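Local atomic coordinates of putative glycosidase ph117-related (Bacteroides thetaiotaomicron, PDB entry 5A7V), a protein that probably cleaves beta-linked mannosides as a member of glycoside hydrolase family GH130, and holds mannopyranose in its pocket. Residues F336-V347 / Y362-V370; D222-G230 / A237-Y248. All coordinates share one frame; numbering follows the deposited sequence.

Contact 1. Residues F336-V347 / Y362-V370; sequences FEKSGQYVDGTV and YYGCADSKV. With MAN (alpha-D-mannopyranose), chain E.
Tyr363 reaches Glu337 and Val347 with its ring. CG sits between the backbone N and the carbonyl carbon (chi1 55°), which lays the ring beside Val347, CG1 of Val347 being 3.9 Å from Tyr363 CE2. Tyr363 OH donates to Glu337 OE2 over 2.8 Å, nearly along the C-O bond of the Glu337 carboxylate, with carboxylate and ring planes 66° apart. Arg44 forms a salt bridge to the same oxygen, and both partners should favour the ionised carboxylate. Cys365 and Val347 form a non-hydrogen-bonded antiparallel pair, and Cys365 SG lies at the edge of the Phe336 ring, in its plane, 4.0 Å from Phe336 CD1. Ser368 and Lys369 both face Cys365, a classic beta bulge, and both their N-H groups reach Cys365 O; here strand 358-365 turns into strand 369-375 in one antiparallel sheet of the five-bladed beta-propeller characteristic of GH130. In the turn, Ala366 N binds Thr346 O, its CB packs on the backbone of Ser339 and Gly340, and its O receives Tyr342 N (2.9 Å) from above the carbonyl plane. Asp367 divides its carboxylate between two mannose hydroxyls, O4 on OD1 (2.7 Å) and O6 on OD2 (2.7 Å), while C6 of the sugar lies over a face of the Tyr342 ring. One water, a second donor to OD1, ties it and Asp367 N to Thr346 OG1. Gln341, extended with CG anti to its backbone N (chi1 176°), donates from NE2 to Asp367 O, which lies nearly in the Gln341 amide plane (2.9 Å); NE2 also serves Glu95. Ser368 OG, bonded to Asp75 as well, takes Gln341 N at 2.8 Å.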
loop_
_atom_site.group_PDB
_atom_site.type_symbol
_atom_site.label_atom_id
_atom_site.label_comp_id
_atom_site.label_asym_id
_atom_site.label_seq_id
_atom_site.Cartn_x
_atom_site.Cartn_y
_atom_site.Cartn_z
ATOM N N PHE A 336 -4.002 18.595 -0.533
ATOM C CA PHE A 336 -2.975 17.835 0.169
ATOM C C PHE A 336 -2.711 16.470 -0.480
ATOM O O PHE A 336 -1.710 15.801 -0.109
ATOM C CB PHE A 336 -3.364 17.696 1.653
ATOM C CG PHE A 336 -4.773 17.247 1.854
ATOM C CD1 PHE A 336 -5.081 15.902 1.785
ATOM C CD2 PHE A 336 -5.805 18.156 2.058
ATOM C CE1 PHE A 336 -6.385 15.482 1.887
ATOM C CE2 PHE A 336 -7.116 17.763 2.151
ATOM C CZ PHE A 336 -7.425 16.397 2.080
ATOM N N GLU A 337 -3.534 16.085 -1.478
ATOM C CA GLU A 337 -3.227 14.961 -2.375
ATOM C C GLU A 337 -2.356 15.426 -3.551
ATOM O O GLU A 337 -1.486 14.708 -4.039
ATOM C CB GLU A 337 -4.485 14.295 -2.876
ATOM C CG GLU A 337 -5.405 13.783 -1.765
ATOM C CD GLU A 337 -6.812 13.410 -2.200
ATOM O OE1 GLU A 337 -7.214 13.719 -3.370
ATOM O OE2 GLU A 337 -7.566 12.761 -1.393
ATOM N N LYS A 338 -2.677 16.622 -4.051
ATOM C CA LYS A 338 -2.034 17.134 -5.284
ATOM C C LYS A 338 -0.590 17.533 -5.098
ATOM O O LYS A 338 0.156 17.558 -6.053
ATOM C CB LYS A 338 -2.859 18.294 -5.869
ATOM C CG LYS A 338 -4.169 17.826 -6.502
ATOM C CD LYS A 338 -5.037 18.971 -7.048
ATOM C CE LYS A 338 -4.670 19.363 -8.480
ATOM N NZ LYS A 338 -4.804 18.250 -9.545
ATOM N N SER A 339 -0.211 17.958 -3.885
ATOM C CA SER A 339 1.168 18.365 -3.608
ATOM C C SER A 339 1.503 18.204 -2.131
ATOM O O SER A 339 0.627 18.361 -1.281
ATOM C CB SER A 339 1.405 19.807 -4.046
ATOM O OG SER A 339 2.814 19.982 -4.206
ATOM N N GLY A 340 2.766 17.927 -1.857
ATOM C CA GLY A 340 3.238 17.693 -0.483
ATOM C C GLY A 340 4.717 17.443 -0.552
ATOM O O GLY A 340 5.423 17.935 -1.448
ATOM N N GLN A 341 5.202 16.573 0.329
ATOM C CA GLN A 341 6.586 16.170 0.287
ATOM C C GLN A 341 6.935 15.653 -1.100
ATOM O O GLN A 341 8.054 15.892 -1.578
ATOM C CB GLN A 341 6.845 15.071 1.357
ATOM C CG GLN A 341 8.278 14.570 1.263
ATOM C CD GLN A 341 8.752 13.521 2.247
ATOM O OE1 GLN A 341 9.969 13.332 2.309
ATOM N NE2 GLN A 341 7.878 12.813 2.919
ATOM N N TYR A 342 6.029 14.852 -1.671
ATOM C CA TYR A 342 6.127 14.448 -3.066
ATOM C C TYR A 342 5.351 15.490 -3.890
ATOM O O TYR A 342 4.121 15.523 -3.885
ATOM C CB TYR A 342 5.591 13.020 -3.283
ATOM C CG TYR A 342 5.778 12.515 -4.700
ATOM C CD1 TYR A 342 7.017 11.996 -5.135
ATOM C CD2 TYR A 342 4.725 12.600 -5.618
ATOM C CE1 TYR A 342 7.209 11.592 -6.444
ATOM C CE2 TYR A 342 4.906 12.194 -6.945
ATOM C CZ TYR A 342 6.143 11.704 -7.363
ATOM O OH TYR A 342 6.371 11.297 -8.657
ATOM N N VAL A 343 6.098 16.390 -4.523
ATOM C CA VAL A 343 5.507 17.619 -5.058
ATOM C C VAL A 343 4.536 17.390 -6.193
ATOM O O VAL A 343 3.592 18.167 -6.397
ATOM C CB VAL A 343 6.596 18.686 -5.366
ATOM C CG1 VAL A 343 7.460 18.234 -6.501
ATOM C CG2 VAL A 343 5.978 20.056 -5.629
ATOM N N ASP A 344 4.730 16.298 -6.926
ATOM C CA ASP A 344 3.873 16.005 -8.070
ATOM C C ASP A 344 2.539 15.322 -7.704
ATOM O O ASP A 344 1.714 15.113 -8.591
ATOM C CB ASP A 344 4.644 15.176 -9.099
ATOM C CG ASP A 344 5.884 15.928 -9.646
ATOM O OD1 ASP A 344 5.716 17.050 -10.162
ATOM O OD2 ASP A 344 7.042 15.403 -9.562
ATOM N N GLY A 345 2.350 14.958 -6.412
ATOM C CA GLY A 345 1.101 14.436 -5.939
ATOM C C GLY A 345 0.986 12.921 -5.902
ATOM O O GLY A 345 1.484 12.250 -6.783
ATOM N N THR A 346 0.303 12.402 -4.871
ATOM C CA THR A 346 -0.062 10.964 -4.829
ATOM C C THR A 346 -1.398 10.808 -4.163
ATOM O O THR A 346 -1.716 11.568 -3.219
ATOM C CB THR A 346 0.940 10.065 -4.034
ATOM O OG1 THR A 346 0.697 10.271 -2.635
ATOM C CG2 THR A 346 2.390 10.286 -4.369
ATOM N N VAL A 347 -2.105 9.733 -4.547
ATOM C CA VAL A 347 -3.039 9.030 -3.662
ATOM C C VAL A 347 -2.522 7.593 -3.611
ATOM O O VAL A 347 -2.877 6.748 -4.449
ATOM C CB VAL A 347 -4.518 9.143 -4.076
ATOM C CG1 VAL A 347 -5.022 10.553 -3.797
ATOM C CG2 VAL A 347 -4.766 8.779 -5.540
ATOM N N TYR A 362 -7.454 3.359 2.694
ATOM C CA TYR A 362 -6.489 4.246 3.365
ATOM C C TYR A 362 -5.294 4.444 2.457
ATOM O O TYR A 362 -4.789 3.480 1.857
ATOM C CB TYR A 362 -6.061 3.672 4.748
ATOM C CG TYR A 362 -7.252 3.691 5.698
ATOM C CD1 TYR A 362 -7.541 4.810 6.429
ATOM C CD2 TYR A 362 -8.092 2.587 5.840
ATOM C CE1 TYR A 362 -8.665 4.886 7.244
ATOM C CE2 TYR A 362 -9.224 2.667 6.624
ATOM C CZ TYR A 362 -9.525 3.817 7.319
ATOM O OH TYR A 362 -10.686 3.886 8.061
ATOM N N TYR A 363 -4.870 5.704 2.321
ATOM C CA TYR A 363 -3.870 6.047 1.334
ATOM C C TYR A 363 -2.969 7.186 1.821
ATOM O O TYR A 363 -3.369 8.033 2.639
ATOM C CB TYR A 363 -4.524 6.391 -0.021
ATOM C CG TYR A 363 -5.550 7.469 0.048
ATOM C CD1 TYR A 363 -6.869 7.217 0.341
ATOM C CD2 TYR A 363 -5.202 8.819 -0.224
ATOM C CE1 TYR A 363 -7.818 8.260 0.395
ATOM C CE2 TYR A 363 -6.136 9.819 -0.183
ATOM C CZ TYR A 363 -7.447 9.559 0.083
ATOM O OH TYR A 363 -8.408 10.542 0.108
ATOM N N GLY A 364 -1.743 7.201 1.295
ATOM C CA GLY A 364 -0.875 8.384 1.460
ATOM C C GLY A 364 -1.285 9.534 0.549
ATOM O O GLY A 364 -1.665 9.304 -0.598
ATOM N N CYS A 365 -1.166 10.734 1.100
ATOM C CA CYS A 365 -1.465 11.969 0.356
ATOM C C CYS A 365 -0.168 12.719 0.133
ATOM O O CYS A 365 0.345 13.362 1.074
ATOM C CB CYS A 365 -2.411 12.845 1.161
ATOM S SG CYS A 365 -4.036 12.087 1.526
ATOM N N ALA A 366 0.352 12.621 -1.084
ATOM C CA ALA A 366 1.559 13.341 -1.487
ATOM C C ALA A 366 2.735 13.162 -0.506
ATOM O O ALA A 366 3.531 14.077 -0.314
ATOM C CB ALA A 366 1.275 14.815 -1.768
ATOM N N ASP A 367 2.888 11.937 0.014
ATOM C CA ASP A 367 3.942 11.610 0.970
ATOM C C ASP A 367 3.938 12.501 2.245
ATOM O O ASP A 367 4.954 12.659 2.894
ATOM C CB ASP A 367 5.364 11.562 0.366
ATOM C CG ASP A 367 5.610 10.481 -0.670
ATOM O OD1 ASP A 367 4.711 9.692 -1.035
ATOM O OD2 ASP A 367 6.821 10.403 -1.106
ATOM N N SER A 368 2.752 13.022 2.592
ATOM C CA SER A 368 2.636 13.966 3.702
ATOM C C SER A 368 1.547 13.679 4.738
ATOM O O SER A 368 1.760 13.968 5.924
ATOM C CB SER A 368 2.490 15.397 3.178
ATOM O OG SER A 368 3.766 15.859 2.667
ATOM N N LYS A 369 0.386 13.221 4.281
ATOM C CA LYS A 369 -0.794 12.992 5.121
ATOM C C LYS A 369 -1.348 11.592 4.877
ATOM O O LYS A 369 -1.039 10.965 3.839
ATOM C CB LYS A 369 -1.896 14.066 4.896
ATOM C CG LYS A 369 -1.406 15.536 4.944
ATOM C CD LYS A 369 -1.069 15.927 6.357
ATOM C CE LYS A 369 -0.966 17.419 6.705
ATOM N NZ LYS A 369 0.162 18.085 6.071
ATOM N N VAL A 370 -2.275 11.177 5.736
ATOM C CA VAL A 370 -3.097 9.982 5.480
ATOM C C VAL A 370 -4.526 10.405 5.163
ATOM O O VAL A 370 -5.131 11.193 5.926
ATOM C CB VAL A 370 -3.135 9.016 6.697
ATOM C CG1 VAL A 370 -4.065 7.818 6.430
ATOM C CG2 VAL A 370 -1.723 8.528 7.023
HETATM C C1 MAN E . 7.593 4.936 -4.164
HETATM C C2 MAN E . 6.553 4.359 -3.179
HETATM C C3 MAN E . 6.291 5.177 -1.900
HETATM C C4 MAN E . 6.194 6.683 -2.209
HETATM C C5 MAN E . 6.407 7.003 -3.700
HETATM C C6 MAN E . 6.474 8.522 -3.976
HETATM O O1 MAN E . 7.377 4.445 -5.597
HETATM O O2 MAN E . 7.045 3.060 -2.823
HETATM O O3 MAN E . 7.312 5.021 -0.933
HETATM O O4 MAN E . 4.931 7.100 -1.734
HETATM O O5 MAN E . 7.670 6.376 -4.090
HETATM O O6 MAN E . 7.606 9.081 -3.296
HETATM O O HOH W 1 2.164 9.116 -0.565
#

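Contact 2. Residues D222-G230 / A237-Y248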
loop_
_atom_site.group_PDB
_atom_site.type_symbol
_atom_site.label_atom_id
_atom_site.label_comp_id
_atom_site.label_asym_id
_atom_site.label_seq_id
_atom_site.Cartn_x
_atom_site.Cartn_y
_atom_site.Cartn_z
ATOM N N ASP A 222 -3.843 -23.268 -4.692
ATOM C CA ASP A 222 -3.069 -24.484 -4.990
ATOM C C ASP A 222 -2.197 -24.885 -3.787
ATOM O O ASP A 222 -1.048 -25.335 -3.909
ATOM C CB ASP A 222 -2.236 -24.309 -6.231
ATOM C CG ASP A 222 -3.089 -24.076 -7.499
ATOM O OD1 ASP A 222 -4.247 -24.533 -7.587
ATOM O OD2 ASP A 222 -2.586 -23.441 -8.431
ATOM N N GLY A 223 -2.775 -24.713 -2.601
ATOM C CA GLY A 223 -2.131 -25.176 -1.384
ATOM C C GLY A 223 -1.041 -24.268 -0.799
ATOM O O GLY A 223 -0.443 -24.631 0.223
ATOM N N LYS A 224 -0.784 -23.129 -1.436
ATOM C CA LYS A 224 0.254 -22.194 -0.972
ATOM C C LYS A 224 -0.270 -20.795 -0.864
ATOM O O LYS A 224 -1.265 -20.430 -1.479
ATOM C CB LYS A 224 1.489 -22.186 -1.921
ATOM C CG LYS A 224 2.175 -23.553 -2.025
ATOM C CD LYS A 224 3.435 -23.543 -2.867
ATOM C CE LYS A 224 4.025 -24.941 -2.949
ATOM N NZ LYS A 224 4.186 -25.395 -4.342
ATOM N N TYR A 225 0.402 -20.006 -0.035
ATOM C CA TYR A 225 0.114 -18.575 0.004
ATOM C C TYR A 225 0.648 -17.891 -1.281
ATOM O O TYR A 225 1.557 -18.407 -1.939
ATOM C CB TYR A 225 0.702 -17.972 1.276
ATOM C CG TYR A 225 0.172 -18.627 2.530
ATOM C CD1 TYR A 225 -1.146 -18.400 2.919
ATOM C CD2 TYR A 225 0.969 -19.478 3.297
ATOM C CE1 TYR A 225 -1.668 -18.978 4.050
ATOM C CE2 TYR A 225 0.448 -20.070 4.471
ATOM C CZ TYR A 225 -0.877 -19.824 4.806
ATOM O OH TYR A 225 -1.382 -20.376 5.977
ATOM N N PHE A 226 0.120 -16.704 -1.570
ATOM C CA PHE A 226 0.409 -16.012 -2.814
ATOM C C PHE A 226 0.524 -14.503 -2.551
ATOM O O PHE A 226 -0.255 -13.958 -1.771
ATOM C CB PHE A 226 -0.701 -16.283 -3.835
ATOM C CG PHE A 226 -0.384 -15.771 -5.215
ATOM C CD1 PHE A 226 -0.577 -14.434 -5.564
ATOM C CD2 PHE A 226 0.145 -16.625 -6.168
ATOM C CE1 PHE A 226 -0.268 -13.975 -6.826
ATOM C CE2 PHE A 226 0.466 -16.142 -7.427
ATOM C CZ PHE A 226 0.252 -14.815 -7.755
ATOM N N MET A 227 1.487 -13.855 -3.221
ATOM C CA MET A 227 1.670 -12.417 -3.086
ATOM C C MET A 227 2.028 -11.813 -4.453
ATOM O O MET A 227 2.932 -12.311 -5.139
ATOM C CB MET A 227 2.825 -12.152 -2.091
ATOM C CG MET A 227 3.144 -10.699 -1.850
ATOM S SD MET A 227 4.437 -10.441 -0.599
ATOM C CE MET A 227 5.907 -11.195 -1.306
ATOM N N TYR A 228 1.335 -10.733 -4.809
ATOM C CA TYR A 228 1.795 -9.824 -5.908
ATOM C C TYR A 228 2.743 -8.834 -5.267
ATOM O O TYR A 228 2.482 -8.352 -4.168
ATOM C CB TYR A 228 0.592 -9.087 -6.544
ATOM C CG TYR A 228 -0.468 -10.004 -7.133
ATOM C CD1 TYR A 228 -0.403 -10.434 -8.435
ATOM C CD2 TYR A 228 -1.534 -10.438 -6.381
ATOM C CE1 TYR A 228 -1.331 -11.303 -8.970
ATOM C CE2 TYR A 228 -2.490 -11.286 -6.908
ATOM C CZ TYR A 228 -2.396 -11.714 -8.215
ATOM O OH TYR A 228 -3.340 -12.591 -8.696
ATOM N N TRP A 229 3.818 -8.470 -5.972
ATOM C CA TRP A 229 4.725 -7.510 -5.407
ATOM C C TRP A 229 5.444 -6.730 -6.498
ATOM O O TRP A 229 5.545 -7.204 -7.627
ATOM C CB TRP A 229 5.716 -8.236 -4.439
ATOM C CG TRP A 229 6.619 -9.176 -5.141
ATOM C CD1 TRP A 229 6.361 -10.493 -5.437
ATOM C CD2 TRP A 229 7.925 -8.901 -5.631
ATOM N NE1 TRP A 229 7.411 -11.048 -6.114
ATOM C CE2 TRP A 229 8.386 -10.090 -6.284
ATOM C CE3 TRP A 229 8.721 -7.742 -5.691
ATOM C CZ2 TRP A 229 9.633 -10.174 -6.888
ATOM C CZ3 TRP A 229 9.955 -7.832 -6.322
ATOM C CH2 TRP A 229 10.391 -9.039 -6.934
ATOM N N GLY A 230 5.977 -5.576 -6.132
ATOM C CA GLY A 230 6.844 -4.801 -7.001
ATOM C C GLY A 230 6.423 -3.372 -7.198
ATOM O O GLY A 230 5.289 -3.008 -6.945
ATOM N N ALA A 237 4.939 -14.113 -6.093
ATOM C CA ALA A 237 5.691 -15.066 -5.270
ATOM C C ALA A 237 4.708 -15.954 -4.518
ATOM O O ALA A 237 3.548 -15.600 -4.296
ATOM C CB ALA A 237 6.566 -14.309 -4.271
ATOM N N THR A 238 5.223 -17.132 -4.142
ATOM C CA THR A 238 4.474 -18.066 -3.292
ATOM C C THR A 238 5.214 -18.328 -1.972
ATOM O O THR A 238 6.405 -18.070 -1.858
ATOM C CB THR A 238 4.209 -19.415 -4.006
ATOM O OG1 THR A 238 5.445 -20.057 -4.274
ATOM C CG2 THR A 238 3.428 -19.220 -5.273
ATOM N N SER A 239 4.485 -18.873 -1.011
ATOM C CA SER A 239 5.095 -19.226 0.261
ATOM C C SER A 239 4.305 -20.348 0.902
ATOM O O SER A 239 3.109 -20.436 0.748
ATOM C CB SER A 239 5.130 -18.024 1.203
ATOM O OG SER A 239 5.728 -18.349 2.465
ATOM N N GLU A 240 5.019 -21.162 1.686
ATOM C CA GLU A 240 4.373 -22.147 2.563
ATOM C C GLU A 240 4.284 -21.684 4.013
ATOM O O GLU A 240 3.565 -22.292 4.799
ATOM C CB GLU A 240 5.083 -23.504 2.455
ATOM C CG GLU A 240 5.060 -24.064 1.034
ATOM C CD GLU A 240 5.953 -25.275 0.802
ATOM O OE1 GLU A 240 6.594 -25.763 1.726
ATOM O OE2 GLU A 240 6.032 -25.749 -0.336
ATOM N N ASP A 241 5.035 -20.663 4.398
ATOM C CA ASP A 241 5.148 -20.274 5.800
ATOM C C ASP A 241 4.899 -18.802 6.078
ATOM O O ASP A 241 5.046 -18.391 7.231
ATOM C CB ASP A 241 6.514 -20.726 6.351
ATOM C CG ASP A 241 7.717 -20.045 5.665
ATOM O OD1 ASP A 241 7.488 -19.029 4.950
ATOM O OD2 ASP A 241 8.890 -20.485 5.870
ATOM N N LEU A 242 4.511 -18.026 5.052
ATOM C CA LEU A 242 4.192 -16.596 5.133
ATOM C C LEU A 242 5.377 -15.667 5.337
ATOM O O LEU A 242 5.214 -14.447 5.183
ATOM C CB LEU A 242 3.090 -16.273 6.160
ATOM C CG LEU A 242 1.735 -16.868 5.778
ATOM C CD1 LEU A 242 0.854 -16.979 6.997
ATOM C CD2 LEU A 242 1.054 -16.014 4.697
ATOM N N VAL A 243 6.574 -16.206 5.506
ATOM C CA VAL A 243 7.764 -15.399 5.780
ATOM C C VAL A 243 8.843 -15.565 4.724
ATOM O O VAL A 243 9.479 -14.569 4.361
ATOM C CB VAL A 243 8.310 -15.611 7.223
ATOM C CG1 VAL A 243 7.257 -15.173 8.207
ATOM C CG2 VAL A 243 8.723 -17.051 7.536
ATOM N N ASN A 244 9.039 -16.793 4.219
ATOM C CA ASN A 244 9.980 -17.052 3.120
ATOM C C ASN A 244 9.195 -17.184 1.817
ATOM O O ASN A 244 8.382 -18.097 1.649
ATOM C CB ASN A 244 10.802 -18.321 3.394
ATOM C CG ASN A 244 11.665 -18.183 4.626
ATOM O OD1 ASN A 244 12.562 -17.322 4.684
ATOM N ND2 ASN A 244 11.404 -18.997 5.630
ATOM N N TRP A 245 9.445 -16.250 0.897
ATOM C CA TRP A 245 8.701 -16.165 -0.381
ATOM C C TRP A 245 9.603 -16.509 -1.555
ATOM O O TRP A 245 10.781 -16.134 -1.569
ATOM C CB TRP A 245 8.119 -14.731 -0.519
ATOM C CG TRP A 245 7.055 -14.445 0.495
ATOM C CD1 TRP A 245 7.234 -13.994 1.807
ATOM C CD2 TRP A 245 5.634 -14.661 0.342
ATOM N NE1 TRP A 245 6.026 -13.925 2.427
ATOM C CE2 TRP A 245 5.020 -14.318 1.574
ATOM C CE3 TRP A 245 4.817 -15.114 -0.715
ATOM C CZ2 TRP A 245 3.646 -14.379 1.764
ATOM C CZ3 TRP A 245 3.473 -15.226 -0.500
ATOM C CH2 TRP A 245 2.888 -14.871 0.727
ATOM N N THR A 246 9.029 -17.211 -2.545
ATOM C CA THR A 246 9.752 -17.670 -3.717
ATOM C C THR A 246 9.173 -16.968 -4.943
ATOM O O THR A 246 8.034 -17.239 -5.320
ATOM C CB THR A 246 9.645 -19.193 -3.823
ATOM O OG1 THR A 246 10.195 -19.794 -2.644
ATOM C CG2 THR A 246 10.362 -19.708 -5.070
ATOM N N PRO A 247 9.939 -16.004 -5.527
ATOM C CA PRO A 247 9.420 -15.328 -6.711
ATOM C C PRO A 247 9.208 -16.248 -7.893
ATOM O O PRO A 247 9.941 -17.231 -8.048
ATOM C CB PRO A 247 10.486 -14.281 -7.036
ATOM C CG PRO A 247 11.278 -14.093 -5.820
ATOM C CD PRO A 247 11.233 -15.448 -5.103
ATOM N N TYR A 248 8.210 -15.906 -8.720
ATOM C CA TYR A 248 8.047 -16.564 -10.015
ATOM C C TYR A 248 9.155 -16.040 -10.951
ATOM O O TYR A 248 9.355 -14.820 -11.059
ATOM C CB TYR A 248 6.688 -16.295 -10.656
ATOM C CG TYR A 248 5.525 -17.066 -10.108
ATOM C CD1 TYR A 248 4.859 -16.619 -8.985
ATOM C CD2 TYR A 248 5.068 -18.214 -10.726
ATOM C CE1 TYR A 248 3.768 -17.316 -8.438
ATOM C CE2 TYR A 248 3.978 -18.915 -10.207
ATOM C CZ TYR A 248 3.338 -18.465 -9.048
ATOM O OH TYR A 248 2.217 -19.108 -8.547
#
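Met227 and Trp245 make the apolar centre. The methionine runs extended through CB and CG and bends only at the thioether (chi3 64°), which brings CE back over the indole; SD stands 4.5 Å from the centroid of the Trp245 six-membered ring, above its face, in a Met-aromatic contact, and Met227 CB touches Trp245 CZ3 at 3.5 Å. Ser239 CB covers the opposite face of the indole. Next to this sandwich, Leu242 lays CD2 over the Tyr225 ring, 3.6 Å from its centroid, as a CH-pi contact. At the other end of the pairing, Trp229 brings NE1 3.8 Å from Ala237 CB, its N-H being spent on Ala236 O. Across the sheet, on the face that carries Thr238, Phe226 CE2 meets Tyr248 CE1 at 3.6 Å, rim against rim with ring planes 51° apart. Strands 225-229 and 237-239 form an antiparallel hairpin in one sheet of the propeller: Tyr225 exchanges both backbone bonds with Ser239, Tyr225 N reaching Ser239 O at 2.9 Å, and Met227 does the same with Ala237. The polar edge is the loop after Ser239. Ser239 OG donates to Asn244 O (2.8 Å) and accepts Asp241 N in an ST turn, while Asp241 OD1 gathers the N-H groups of Val243 and Asn244 in an Asx turn and motif. Outermost, Lys224 and Glu240 run side by side, NZ and OE2 4.4 Å apart, too far for a salt bridge. The contact thus joins its strands through paired backbone bonds and through aliphatic and thioether groups laid on aromatic faces, and its loop binds several of its own N-H groups through Ser239 and Asp241, with charge attraction probably adding little.

Contact 2 comes first in the sequence, and the centre of the chain lies between the two, their own centres being 30 Å apart and their nearest atoms about 13 Å apart, without touching. Contact 1 supplies Tyr342 and Asp367 to the mannose pocket directly; the Asp367 side chain also comes within about 5 Å of a second mannose, apparently modelled in both its alpha and beta forms in one subsite. Contact 2 stands further back, the Trp229 side chain being about 11 Å from a bound alpha-mannose. Its strand nevertheless runs toward the site: Glu231, which follows segment 222-230, hydrogen-bonds the same mannose that Asp367 holds.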